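Local structure of F420-dependent methylenetetrahydromethanopterin dehydrogenase (1QV9) at residues 74-79 with 103-108; 82-87 with 112-117; 98-103 with 118-123; 184-189 with 202-207. The protein catalyses the reversible, coenzyme F420-dependent reduction of methenyl-tetrahydromethanopterin to methylene-tetrahydromethanopterin, a step in methanogenesis from carbon dioxide. All blocks are in the same frame, centred on the assembly; numbering follows the deposited sequence.

How the interactions relate
Interactions 1, 2 and 3 touch one another around strands 94-99 and 115-119 of the parallel sheet, whereas interaction 4 lies farther along the chain and meets only interaction 3, through Pro-121 and Lys-120. Interaction 1 is the one partly open to solvent: small apolar groups pack between two helix starts, and a lysine covers the outer side. Interaction 2, which shares helix 78-88 with it, is buried and combines an arginine-glutamine bond with leucine packing. Interaction 3 adds main-chain pairing inside the sheet and shares Leu-103 with interaction 1. Interaction 4 is buried and mainly apolar, but its charged ends reach a second subunit.

Interaction 1: 74-79 with 103-108; sequences NPAAPG and LKVKDE
Val-105 fills the closely packed half of this contact. Its CG1, anti to the carbonyl carbon, lies 3.7 Å from CB of Ala-76, while CG2, in the crowded position between backbone N and carbonyl carbon, meets CB of Pro-75 at 4.0 Å. The single methyl of Ala-76 allows a close approach, with its CA 5.9 Å from CA of Val-105. Proline suits the second position of the type I turn from Asn-74 to Ala-77, because its ring holds phi near -55°. The solvent side is looser. Lys-104, bent at chi3, crosses the Asn-74 amide at about a right angle, but its NZ stays 4.0 Å from Asn-74 OD1, too far for a bond. That OD1 accepts from N of Ala-76 at 2.9 Å, the donor standing above the carbonyl plane, in an Asx turn. An alanine in place of Asn-74 would lack this acceptor and would probably loosen the turn presenting Pro-75 and Ala-76 to Val-105. Ala-77 and Val-105 are the N-caps of helices 78-88 and 106-111, so the contact joins two helix starts, and Pro-75 also rests on Ile-96 of strand 94-99 and Leu-118 of strand 115-119.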
loop_
_atom_site.group_PDB
_atom_site.type_symbol
_atom_site.label_atom_id
_atom_site.label_comp_id
_atom_site.label_asym_id
_atom_site.label_seq_id
_atom_site.Cartn_x
_atom_site.Cartn_y
_atom_site.Cartn_z
ATOM N N ASN A 74 -34.321 5.149 -0.653
ATOM C CA ASN A 74 -35.299 6.206 -0.383
ATOM C C ASN A 74 -36.760 5.897 -0.063
ATOM O O ASN A 74 -37.621 5.954 -0.914
ATOM C CB ASN A 74 -35.253 7.193 -1.547
ATOM C CG ASN A 74 -35.893 8.519 -1.204
ATOM O OD1 ASN A 74 -36.456 8.697 -0.112
ATOM N ND2 ASN A 74 -35.803 9.463 -2.126
ATOM N N PRO A 75 -37.048 5.568 1.190
ATOM C CA PRO A 75 -38.410 5.270 1.628
ATOM C C PRO A 75 -39.407 6.397 1.307
ATOM O O PRO A 75 -40.601 6.173 1.315
ATOM C CB PRO A 75 -38.247 5.097 3.136
ATOM C CG PRO A 75 -36.864 4.500 3.241
ATOM C CD PRO A 75 -36.055 5.224 2.232
ATOM N N ALA A 76 -38.896 7.597 1.023
ATOM C CA ALA A 76 -39.783 8.733 0.731
ATOM C C ALA A 76 -40.160 8.887 -0.740
ATOM O O ALA A 76 -41.064 9.656 -1.068
ATOM C CB ALA A 76 -39.158 10.030 1.246
ATOM N N ALA A 77 -39.489 8.145 -1.624
ATOM C CA ALA A 77 -39.764 8.192 -3.061
ATOM C C ALA A 77 -41.136 7.568 -3.372
ATOM O O ALA A 77 -41.691 6.809 -2.562
ATOM C CB ALA A 77 -38.636 7.463 -3.848
ATOM N N PRO A 78 -41.696 7.849 -4.558
ATOM C CA PRO A 78 -43.017 7.310 -4.931
ATOM C C PRO A 78 -43.190 5.794 -4.838
ATOM O O PRO A 78 -44.187 5.320 -4.275
ATOM C CB PRO A 78 -43.215 7.806 -6.365
ATOM C CG PRO A 78 -42.436 9.069 -6.384
ATOM C CD PRO A 78 -41.163 8.695 -5.642
ATOM N N GLY A 79 -42.243 5.034 -5.404
ATOM C CA GLY A 79 -42.352 3.579 -5.323
ATOM C C GLY A 79 -42.367 3.070 -3.891
ATOM O O GLY A 79 -43.320 2.402 -3.450
ATOM N N LEU A 103 -35.174 9.563 6.297
ATOM C CA LEU A 103 -35.405 10.364 7.513
ATOM C C LEU A 103 -36.596 11.284 7.346
ATOM O O LEU A 103 -37.285 11.602 8.318
ATOM C CB LEU A 103 -34.172 11.194 7.863
ATOM C CG LEU A 103 -33.056 10.339 8.457
ATOM C CD1 LEU A 103 -31.752 11.147 8.471
ATOM C CD2 LEU A 103 -33.444 9.875 9.853
ATOM N N LYS A 104 -36.811 11.724 6.116
ATOM C CA LYS A 104 -37.940 12.604 5.791
ATOM C C LYS A 104 -39.306 11.999 6.132
ATOM O O LYS A 104 -40.267 12.734 6.391
ATOM C CB LYS A 104 -37.918 12.941 4.300
ATOM C CG LYS A 104 -36.770 13.851 3.880
ATOM C CD LYS A 104 -36.666 13.973 2.369
ATOM C CE LYS A 104 -36.057 12.703 1.764
ATOM N NZ LYS A 104 -36.199 12.651 0.303
ATOM N N VAL A 105 -39.422 10.673 6.125
ATOM C CA VAL A 105 -40.707 10.042 6.414
ATOM C C VAL A 105 -40.723 9.184 7.675
ATOM O O VAL A 105 -41.534 8.281 7.839
ATOM C CB VAL A 105 -41.222 9.232 5.182
ATOM C CG1 VAL A 105 -41.539 10.183 4.051
ATOM C CG2 VAL A 105 -40.153 8.225 4.699
ATOM N N LYS A 106 -39.819 9.497 8.589
ATOM C CA LYS A 106 -39.739 8.783 9.835
ATOM C C LYS A 106 -41.081 8.901 10.575
ATOM O O LYS A 106 -41.611 7.912 11.088
ATOM C CB LYS A 106 -38.605 9.390 10.679
ATOM C CG LYS A 106 -38.138 8.531 11.821
ATOM C CD LYS A 106 -36.895 9.135 12.518
ATOM C CE LYS A 106 -37.273 10.238 13.504
ATOM N NZ LYS A 106 -38.266 9.814 14.541
ATOM N N ASP A 107 -41.618 10.118 10.645
ATOM C CA ASP A 107 -42.879 10.284 11.364
ATOM C C ASP A 107 -44.004 9.512 10.674
ATOM O O ASP A 107 -44.819 8.883 11.343
ATOM C CB ASP A 107 -43.245 11.776 11.492
ATOM C CG ASP A 107 -42.351 12.513 12.477
ATOM O OD1 ASP A 107 -41.824 11.879 13.417
ATOM O OD2 ASP A 107 -42.188 13.735 12.314
ATOM N N GLU A 108 -44.041 9.556 9.339
ATOM C CA GLU A 108 -45.048 8.814 8.586
ATOM C C GLU A 108 -44.952 7.336 8.901
ATOM O O GLU A 108 -45.957 6.677 9.114
ATOM C CB GLU A 108 -44.864 8.971 7.069
ATOM C CG GLU A 108 -45.421 10.227 6.461
ATOM C CD GLU A 108 -45.389 10.205 4.925
ATOM O OE1 GLU A 108 -45.522 9.108 4.311
ATOM O OE2 GLU A 108 -45.245 11.300 4.334
#

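Interaction 2: 82-87 with 112-117; sequences KAREML and QGLGYI
One polar bond and a small apolar cluster tie helix 78-88 to the segment that leads into strand 115-119. The bond runs from NH2 of Arg-84 to OE1 of Gln-112, 2.9 Å long and bent to 133° at the hydrogen. The oxygen sits at the guanidinium edge, near its plane, yet the nitrogen stands above the amide plane, and the two flat groups are turned 62° apart. A bend at chi3 curls the arginine back, and NE donates to O of Pro-75, while NH2 also forms a salt bridge with Glu-108. These partners probably steady a buried positive charge, and the neutral glutamine adds an acceptor without a second charge. In van der Waals contact, the Gln-112 amide lies across the arginine's stem, OE1 being 3.7 Å from CB of Arg-84. The apolar contacts belong to Leu-114: its CD1 reaches CB of Arg-84 at 3.9 Å, and its CD2 approaches CB of Leu-87 at 4.3 Å. Between Gln-112 and Leu-114, Gly-113 closes helix 106-111 in a Schellman motif, with a positive phi that glycine adopts readily. On the sheet side, Leu-87 and Leu-114 both rest on Ala-94 of strand 94-99, and Leu-87 extends to Ile-68 and Tyr-70 of strand 67-71.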
loop_
_atom_site.group_PDB
_atom_site.type_symbol
_atom_site.label_atom_id
_atom_site.label_comp_id
_atom_site.label_asym_id
_atom_site.label_seq_id
_atom_site.Cartn_x
_atom_site.Cartn_y
_atom_site.Cartn_z
ATOM N N LYS A 82 -45.417 3.658 -1.873
ATOM C CA LYS A 82 -46.490 2.739 -2.184
ATOM C C LYS A 82 -46.315 1.440 -1.372
ATOM O O LYS A 82 -47.279 0.903 -0.839
ATOM C CB LYS A 82 -46.491 2.463 -3.691
ATOM C CG LYS A 82 -47.630 1.585 -4.180
ATOM C CD LYS A 82 -49.020 2.139 -3.816
ATOM C CE LYS A 82 -50.125 1.316 -4.484
ATOM N NZ LYS A 82 -51.489 1.779 -4.091
ATOM N N ALA A 83 -45.084 0.936 -1.279
ATOM C CA ALA A 83 -44.859 -0.261 -0.488
ATOM C C ALA A 83 -45.232 0.020 0.975
ATOM O O ALA A 83 -45.787 -0.865 1.647
ATOM C CB ALA A 83 -43.397 -0.680 -0.539
ATOM N N ARG A 84 -44.862 1.199 1.475
ATOM C CA ARG A 84 -45.182 1.543 2.859
ATOM C C ARG A 84 -46.678 1.541 3.074
ATOM O O ARG A 84 -47.149 0.956 4.026
ATOM C CB ARG A 84 -44.559 2.883 3.247
ATOM C CG ARG A 84 -43.049 2.793 3.429
ATOM C CD ARG A 84 -42.471 4.051 4.037
ATOM N NE ARG A 84 -42.534 5.205 3.141
ATOM C CZ ARG A 84 -43.285 6.276 3.367
ATOM N NH1 ARG A 84 -43.277 7.275 2.492
ATOM N NH2 ARG A 84 -44.040 6.347 4.467
ATOM N N GLU A 85 -47.434 2.143 2.160
ATOM C CA GLU A 85 -48.889 2.147 2.294
ATOM C C GLU A 85 -49.465 0.730 2.330
ATOM O O GLU A 85 -50.284 0.385 3.192
ATOM C CB GLU A 85 -49.526 2.858 1.123
ATOM C CG GLU A 85 -49.280 4.320 1.024
ATOM C CD GLU A 85 -50.087 4.922 -0.126
ATOM O OE1 GLU A 85 -51.318 4.663 -0.187
ATOM O OE2 GLU A 85 -49.494 5.641 -0.962
HETATM N N MSE A 86 -49.034 -0.092 1.377
HETATM C CA MSE A 86 -49.517 -1.459 1.297
HETATM C C MSE A 86 -49.168 -2.298 2.515
HETATM O O MSE A 86 -50.006 -3.040 3.009
HETATM C CB MSE A 86 -48.989 -2.108 0.012
HETATM C CG MSE A 86 -49.331 -1.289 -1.240
HETATM SE SE MSE A 86 -48.498 -1.967 -2.856
HETATM C CE MSE A 86 -49.404 -3.713 -2.977
ATOM N N LEU A 87 -47.930 -2.198 2.997
ATOM C CA LEU A 87 -47.524 -2.966 4.158
ATOM C C LEU A 87 -48.199 -2.465 5.422
ATOM O O LEU A 87 -48.551 -3.263 6.298
ATOM C CB LEU A 87 -45.992 -2.934 4.310
ATOM C CG LEU A 87 -45.313 -3.704 3.164
ATOM C CD1 LEU A 87 -43.803 -3.486 3.230
ATOM C CD2 LEU A 87 -45.658 -5.200 3.236
ATOM N N GLN A 112 -47.608 4.775 10.556
ATOM C CA GLN A 112 -48.014 3.617 9.768
ATOM C C GLN A 112 -47.781 2.333 10.524
ATOM O O GLN A 112 -48.099 1.261 10.025
ATOM C CB GLN A 112 -47.248 3.574 8.415
ATOM C CG GLN A 112 -47.672 4.632 7.426
ATOM C CD GLN A 112 -46.763 4.702 6.192
ATOM O OE1 GLN A 112 -45.545 4.691 6.316
ATOM N NE2 GLN A 112 -47.359 4.820 5.009
ATOM N N GLY A 113 -47.181 2.433 11.714
ATOM C CA GLY A 113 -46.949 1.259 12.520
ATOM C C GLY A 113 -45.822 0.408 11.972
ATOM O O GLY A 113 -45.748 -0.779 12.263
ATOM N N LEU A 114 -44.935 1.045 11.218
ATOM C CA LEU A 114 -43.816 0.328 10.607
ATOM C C LEU A 114 -42.503 0.530 11.338
ATOM O O LEU A 114 -42.259 1.606 11.871
ATOM C CB LEU A 114 -43.622 0.829 9.170
ATOM C CG LEU A 114 -44.772 0.608 8.195
ATOM C CD1 LEU A 114 -44.507 1.438 6.915
ATOM C CD2 LEU A 114 -44.937 -0.874 7.882
ATOM N N GLY A 115 -41.685 -0.529 11.404
ATOM C CA GLY A 115 -40.354 -0.385 11.956
ATOM C C GLY A 115 -39.441 0.111 10.826
ATOM O O GLY A 115 -39.831 0.142 9.631
ATOM N N TYR A 116 -38.244 0.552 11.189
ATOM C CA TYR A 116 -37.292 1.001 10.159
ATOM C C TYR A 116 -35.855 0.917 10.609
ATOM O O TYR A 116 -35.558 0.987 11.791
ATOM C CB TYR A 116 -37.550 2.457 9.689
ATOM C CG TYR A 116 -37.621 3.519 10.777
ATOM C CD1 TYR A 116 -38.857 3.896 11.293
ATOM C CD2 TYR A 116 -36.474 4.093 11.318
ATOM C CE1 TYR A 116 -38.951 4.826 12.335
ATOM C CE2 TYR A 116 -36.559 5.021 12.372
ATOM C CZ TYR A 116 -37.806 5.372 12.861
ATOM O OH TYR A 116 -37.908 6.288 13.892
ATOM N N ILE A 117 -34.958 0.717 9.641
ATOM C CA ILE A 117 -33.535 0.762 9.929
ATOM C C ILE A 117 -33.037 1.608 8.774
ATOM O O ILE A 117 -33.093 1.192 7.606
ATOM C CB ILE A 117 -32.831 -0.611 9.900
ATOM C CG1 ILE A 117 -33.474 -1.509 10.963
ATOM C CG2 ILE A 117 -31.325 -0.417 10.199
ATOM C CD1 ILE A 117 -32.919 -2.959 11.013
#

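Interaction 3: 98-103 with 118-123; sequences GDAPGL and LVKPDA
Leu-118 is central where strands 94-99 and 115-119 of a beta-alpha-beta unit pair in parallel. With CG anti to the carbonyl carbon (chi1 -61°), it puts CD2 3.8 Å from CA of Gly-98 and CD1 3.7 Å from C of Gly-102. A CB would sit tightly against CD2 at Gly-98 and clash with it at Gly-102, so having no side chain suits both places. Leu-103 crosses Leu-118 obliquely, its CD2 3.9 Å from CD1 of Leu-118. Its other methyl, CD1, meets CE of Lys-120 at 3.7 Å, because the lysine bends at chi3 beside Ala-100. An alanine at Leu-103 would lack both methyls and would probably leave Leu-118 and the lysine stem less well packed. Asp-99 takes the crowded chi1 position (50°), and its OD2 accepts from N of Asn-74. The bond from N of Val-119 to O of Gly-98 is short (2.8 Å) and nearly straight (172°). Beyond it the backbones stay close, but a water bridges N of Ala-100 (2.9 Å) and O of Lys-120 (2.8 Å). O of Asp-122, 3.5 Å from CB of Asp-99, is buried with no polar partner in the model. The chemistry thus passes from a direct main-chain bond to a water bridge.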
loop_
_atom_site.group_PDB
_atom_site.type_symbol
_atom_site.label_atom_id
_atom_site.label_comp_id
_atom_site.label_asym_id
_atom_site.label_seq_id
_atom_site.Cartn_x
_atom_site.Cartn_y
_atom_site.Cartn_z
ATOM N N GLY A 98 -33.803 1.323 4.694
ATOM C CA GLY A 98 -33.537 2.411 3.770
ATOM C C GLY A 98 -32.253 3.159 4.053
ATOM O O GLY A 98 -31.458 2.719 4.857
ATOM N N ASP A 99 -32.091 4.291 3.374
ATOM C CA ASP A 99 -30.923 5.158 3.480
ATOM C C ASP A 99 -31.317 6.497 4.113
ATOM O O ASP A 99 -32.441 6.653 4.600
ATOM C CB ASP A 99 -30.222 5.344 2.104
ATOM C CG ASP A 99 -31.164 5.739 0.977
ATOM O OD1 ASP A 99 -30.655 6.046 -0.128
ATOM O OD2 ASP A 99 -32.380 5.751 1.184
ATOM N N ALA A 100 -30.396 7.456 4.113
ATOM C CA ALA A 100 -30.663 8.744 4.787
ATOM C C ALA A 100 -31.908 9.492 4.322
ATOM O O ALA A 100 -32.581 10.122 5.138
ATOM C CB ALA A 100 -29.445 9.642 4.690
ATOM N N PRO A 101 -32.223 9.453 3.023
ATOM C CA PRO A 101 -33.423 10.154 2.537
ATOM C C PRO A 101 -34.711 9.683 3.238
ATOM O O PRO A 101 -35.713 10.389 3.252
ATOM C CB PRO A 101 -33.415 9.832 1.049
ATOM C CG PRO A 101 -31.945 9.747 0.743
ATOM C CD PRO A 101 -31.416 8.960 1.889
ATOM N N GLY A 102 -34.701 8.480 3.800
ATOM C CA GLY A 102 -35.854 7.986 4.522
ATOM C C GLY A 102 -36.148 8.795 5.788
ATOM O O GLY A 102 -37.265 8.698 6.308
ATOM N N LEU A 103 -35.174 9.563 6.297
ATOM C CA LEU A 103 -35.405 10.364 7.513
ATOM C C LEU A 103 -36.596 11.284 7.346
ATOM O O LEU A 103 -37.285 11.602 8.318
ATOM C CB LEU A 103 -34.172 11.194 7.863
ATOM C CG LEU A 103 -33.056 10.339 8.457
ATOM C CD1 LEU A 103 -31.752 11.147 8.471
ATOM C CD2 LEU A 103 -33.444 9.875 9.853
ATOM N N LEU A 118 -32.610 2.830 9.091
ATOM C CA LEU A 118 -32.113 3.743 8.068
ATOM C C LEU A 118 -30.594 3.800 8.186
ATOM O O LEU A 118 -30.066 4.171 9.219
ATOM C CB LEU A 118 -32.723 5.131 8.259
ATOM C CG LEU A 118 -34.256 5.105 8.136
ATOM C CD1 LEU A 118 -34.786 6.519 8.310
ATOM C CD2 LEU A 118 -34.664 4.575 6.736
ATOM N N VAL A 119 -29.884 3.410 7.128
ATOM C CA VAL A 119 -28.440 3.360 7.156
ATOM C C VAL A 119 -27.878 4.550 6.389
ATOM O O VAL A 119 -27.835 4.551 5.141
ATOM C CB VAL A 119 -27.977 2.007 6.536
ATOM C CG1 VAL A 119 -26.464 1.853 6.637
ATOM C CG2 VAL A 119 -28.659 0.872 7.300
ATOM N N LYS A 120 -27.436 5.571 7.127
ATOM C CA LYS A 120 -26.942 6.776 6.451
ATOM C C LYS A 120 -25.709 6.549 5.573
ATOM O O LYS A 120 -25.566 7.137 4.518
ATOM C CB LYS A 120 -26.728 7.925 7.466
ATOM C CG LYS A 120 -28.001 8.214 8.238
ATOM C CD LYS A 120 -27.907 9.443 9.166
ATOM C CE LYS A 120 -28.070 10.714 8.356
ATOM N NZ LYS A 120 -28.036 11.930 9.228
ATOM N N PRO A 121 -24.799 5.658 5.994
ATOM C CA PRO A 121 -23.644 5.470 5.103
ATOM C C PRO A 121 -23.918 4.633 3.827
ATOM O O PRO A 121 -23.005 4.472 2.994
ATOM C CB PRO A 121 -22.587 4.791 5.973
ATOM C CG PRO A 121 -23.263 4.456 7.281
ATOM C CD PRO A 121 -24.525 5.251 7.383
ATOM N N ASP A 122 -25.143 4.122 3.669
ATOM C CA ASP A 122 -25.501 3.308 2.487
ATOM C C ASP A 122 -25.845 4.308 1.406
ATOM O O ASP A 122 -27.016 4.518 1.061
ATOM C CB ASP A 122 -26.717 2.442 2.829
ATOM C CG ASP A 122 -26.788 1.178 2.016
ATOM O OD1 ASP A 122 -26.408 1.234 0.823
ATOM O OD2 ASP A 122 -27.254 0.135 2.553
ATOM N N ALA A 123 -24.795 4.883 0.848
ATOM C CA ALA A 123 -24.912 5.989 -0.099
ATOM C C ALA A 123 -25.269 5.703 -1.543
ATOM O O ALA A 123 -24.816 4.738 -2.130
ATOM C CB ALA A 123 -23.589 6.762 -0.067
HETATM O O HOH W 1 -27.758 7.645 2.835
#

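Interaction 4: 184-189 with 202-207; sequences DRNTLL and KAMAAL
Met-204, present as selenomethionine, occupies the middle of the contact, where its long flexible chain can follow an uneven surface. Its CB touches CG of Arg-185 at 3.6 Å, that CG lying closer still, 3.3 Å, to O of Met-204, and the bend at chi3 turns the methyl CE back to CD of the same arginine, 3.8 Å away. Leu-189 crosses the chain at about a right angle, with CD2 3.7 Å from SE of Met-204. Beside this group Leu-188 and Leu-207 meet tip to tip, CD1 to CD1 at 3.7 Å, and CD1 of Leu-188 also lies 3.7 Å from CB of Ala-203, a residue small enough to admit it. The next shell fixes the turn that carries Leu-188 and Leu-189. N of Asp-184 donates to OG1 of Thr-187 in a nearly straight bond of 2.9 Å (174°), and a water accepts from N of Arg-185 at 2.9 Å and donates weakly to O of Leu-207. Arg-185 has an unfavourable chi2 of -122°, compatible with its polar ties farther out: NE forms a salt bridge with Glu-208, and NH1 another with Glu-219 of a second subunit, which also accepts from ND2 of Asn-186. The loop after strand 180-183 thus packs against helix 197-223, where Leu-207 also touches Pro-121, while Ala-205 and Ala-206 of that helix pack on Leu-247 of helix 227-257.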
loop_
_atom_site.group_PDB
_atom_site.type_symbol
_atom_site.label_atom_id
_atom_site.label_comp_id
_atom_site.label_asym_id
_atom_site.label_seq_id
_atom_site.Cartn_x
_atom_site.Cartn_y
_atom_site.Cartn_z
ATOM N N ASP A 184 -25.303 5.549 11.771
ATOM C CA ASP A 184 -24.273 6.390 11.202
ATOM C C ASP A 184 -22.965 6.253 11.942
ATOM O O ASP A 184 -22.811 5.356 12.793
ATOM C CB ASP A 184 -24.736 7.846 11.089
ATOM C CG ASP A 184 -24.871 8.559 12.447
ATOM O OD1 ASP A 184 -24.552 7.968 13.499
ATOM O OD2 ASP A 184 -25.306 9.736 12.446
ATOM N N ARG A 185 -22.000 7.097 11.585
ATOM C CA ARG A 185 -20.688 7.082 12.198
ATOM C C ARG A 185 -20.725 6.989 13.727
ATOM O O ARG A 185 -20.023 6.161 14.333
ATOM C CB ARG A 185 -19.941 8.347 11.749
ATOM C CG ARG A 185 -18.567 8.501 12.335
ATOM C CD ARG A 185 -18.395 9.781 13.099
ATOM N NE ARG A 185 -18.763 10.994 12.371
ATOM C CZ ARG A 185 -19.080 12.121 13.008
ATOM N NH1 ARG A 185 -19.405 13.214 12.335
ATOM N NH2 ARG A 185 -19.114 12.132 14.327
ATOM N N ASN A 186 -21.580 7.790 14.360
ATOM C CA ASN A 186 -21.619 7.770 15.813
ATOM C C ASN A 186 -22.193 6.527 16.450
ATOM O O ASN A 186 -21.969 6.275 17.629
ATOM C CB ASN A 186 -22.308 9.023 16.357
ATOM C CG ASN A 186 -21.413 10.272 16.234
ATOM O OD1 ASN A 186 -20.178 10.159 16.100
ATOM N ND2 ASN A 186 -22.031 11.463 16.292
ATOM N N THR A 187 -22.943 5.740 15.684
ATOM C CA THR A 187 -23.484 4.487 16.195
ATOM C C THR A 187 -22.342 3.642 16.723
ATOM O O THR A 187 -22.483 2.888 17.704
ATOM C CB THR A 187 -24.179 3.724 15.024
ATOM O OG1 THR A 187 -25.193 4.553 14.484
ATOM C CG2 THR A 187 -24.806 2.412 15.498
ATOM N N LEU A 188 -21.179 3.759 16.077
ATOM C CA LEU A 188 -20.062 2.902 16.453
ATOM C C LEU A 188 -19.495 3.166 17.859
ATOM O O LEU A 188 -18.913 2.270 18.471
ATOM C CB LEU A 188 -18.925 3.027 15.426
ATOM C CG LEU A 188 -19.302 2.711 13.982
ATOM C CD1 LEU A 188 -18.007 2.468 13.208
ATOM C CD2 LEU A 188 -20.245 1.542 13.894
ATOM N N LEU A 189 -19.723 4.367 18.356
ATOM C CA LEU A 189 -19.199 4.772 19.664
ATOM C C LEU A 189 -19.666 3.882 20.795
ATOM O O LEU A 189 -18.938 3.704 21.784
ATOM C CB LEU A 189 -19.600 6.218 19.927
ATOM C CG LEU A 189 -18.843 7.247 19.075
ATOM C CD1 LEU A 189 -19.570 8.590 19.132
ATOM C CD2 LEU A 189 -17.384 7.387 19.524
ATOM N N LYS A 202 -10.846 4.466 12.823
ATOM C CA LYS A 202 -10.753 4.327 11.362
ATOM C C LYS A 202 -12.114 3.927 10.786
ATOM O O LYS A 202 -12.484 4.331 9.699
ATOM C CB LYS A 202 -9.695 3.273 10.991
ATOM C CG LYS A 202 -8.300 3.763 11.276
ATOM C CD LYS A 202 -7.245 2.653 11.065
ATOM C CE LYS A 202 -5.819 3.093 11.410
ATOM N NZ LYS A 202 -5.211 4.001 10.409
ATOM N N ALA A 203 -12.835 3.034 11.476
ATOM C CA ALA A 203 -14.169 2.608 11.034
ATOM C C ALA A 203 -15.141 3.804 11.018
ATOM O O ALA A 203 -15.931 3.934 10.118
ATOM C CB ALA A 203 -14.693 1.475 11.954
HETATM N N MSE A 204 -15.024 4.682 12.018
HETATM C CA MSE A 204 -15.863 5.873 12.059
HETATM C C MSE A 204 -15.516 6.768 10.882
HETATM O O MSE A 204 -16.425 7.266 10.225
HETATM C CB MSE A 204 -15.654 6.623 13.376
HETATM C CG MSE A 204 -16.208 5.797 14.544
HETATM SE SE MSE A 204 -15.739 6.614 16.280
HETATM C CE MSE A 204 -16.321 8.364 15.900
ATOM N N ALA A 205 -14.226 6.977 10.615
ATOM C CA ALA A 205 -13.834 7.779 9.448
ATOM C C ALA A 205 -14.421 7.142 8.174
ATOM O O ALA A 205 -14.870 7.827 7.268
ATOM C CB ALA A 205 -12.326 7.856 9.318
ATOM N N ALA A 206 -14.375 5.815 8.051
ATOM C CA ALA A 206 -14.952 5.211 6.879
ATOM C C ALA A 206 -16.457 5.489 6.716
ATOM O O ALA A 206 -16.916 5.715 5.616
ATOM C CB ALA A 206 -14.692 3.654 6.903
ATOM N N LEU A 207 -17.219 5.446 7.799
ATOM C CA LEU A 207 -18.650 5.646 7.724
ATOM C C LEU A 207 -18.939 7.118 7.455
ATOM O O LEU A 207 -19.922 7.406 6.775
ATOM C CB LEU A 207 -19.368 5.239 9.022
ATOM C CG LEU A 207 -19.325 3.742 9.335
ATOM C CD1 LEU A 207 -20.316 3.460 10.482
ATOM C CD2 LEU A 207 -19.794 2.926 8.098
HETATM O O HOH W 2 -22.133 8.028 8.859
#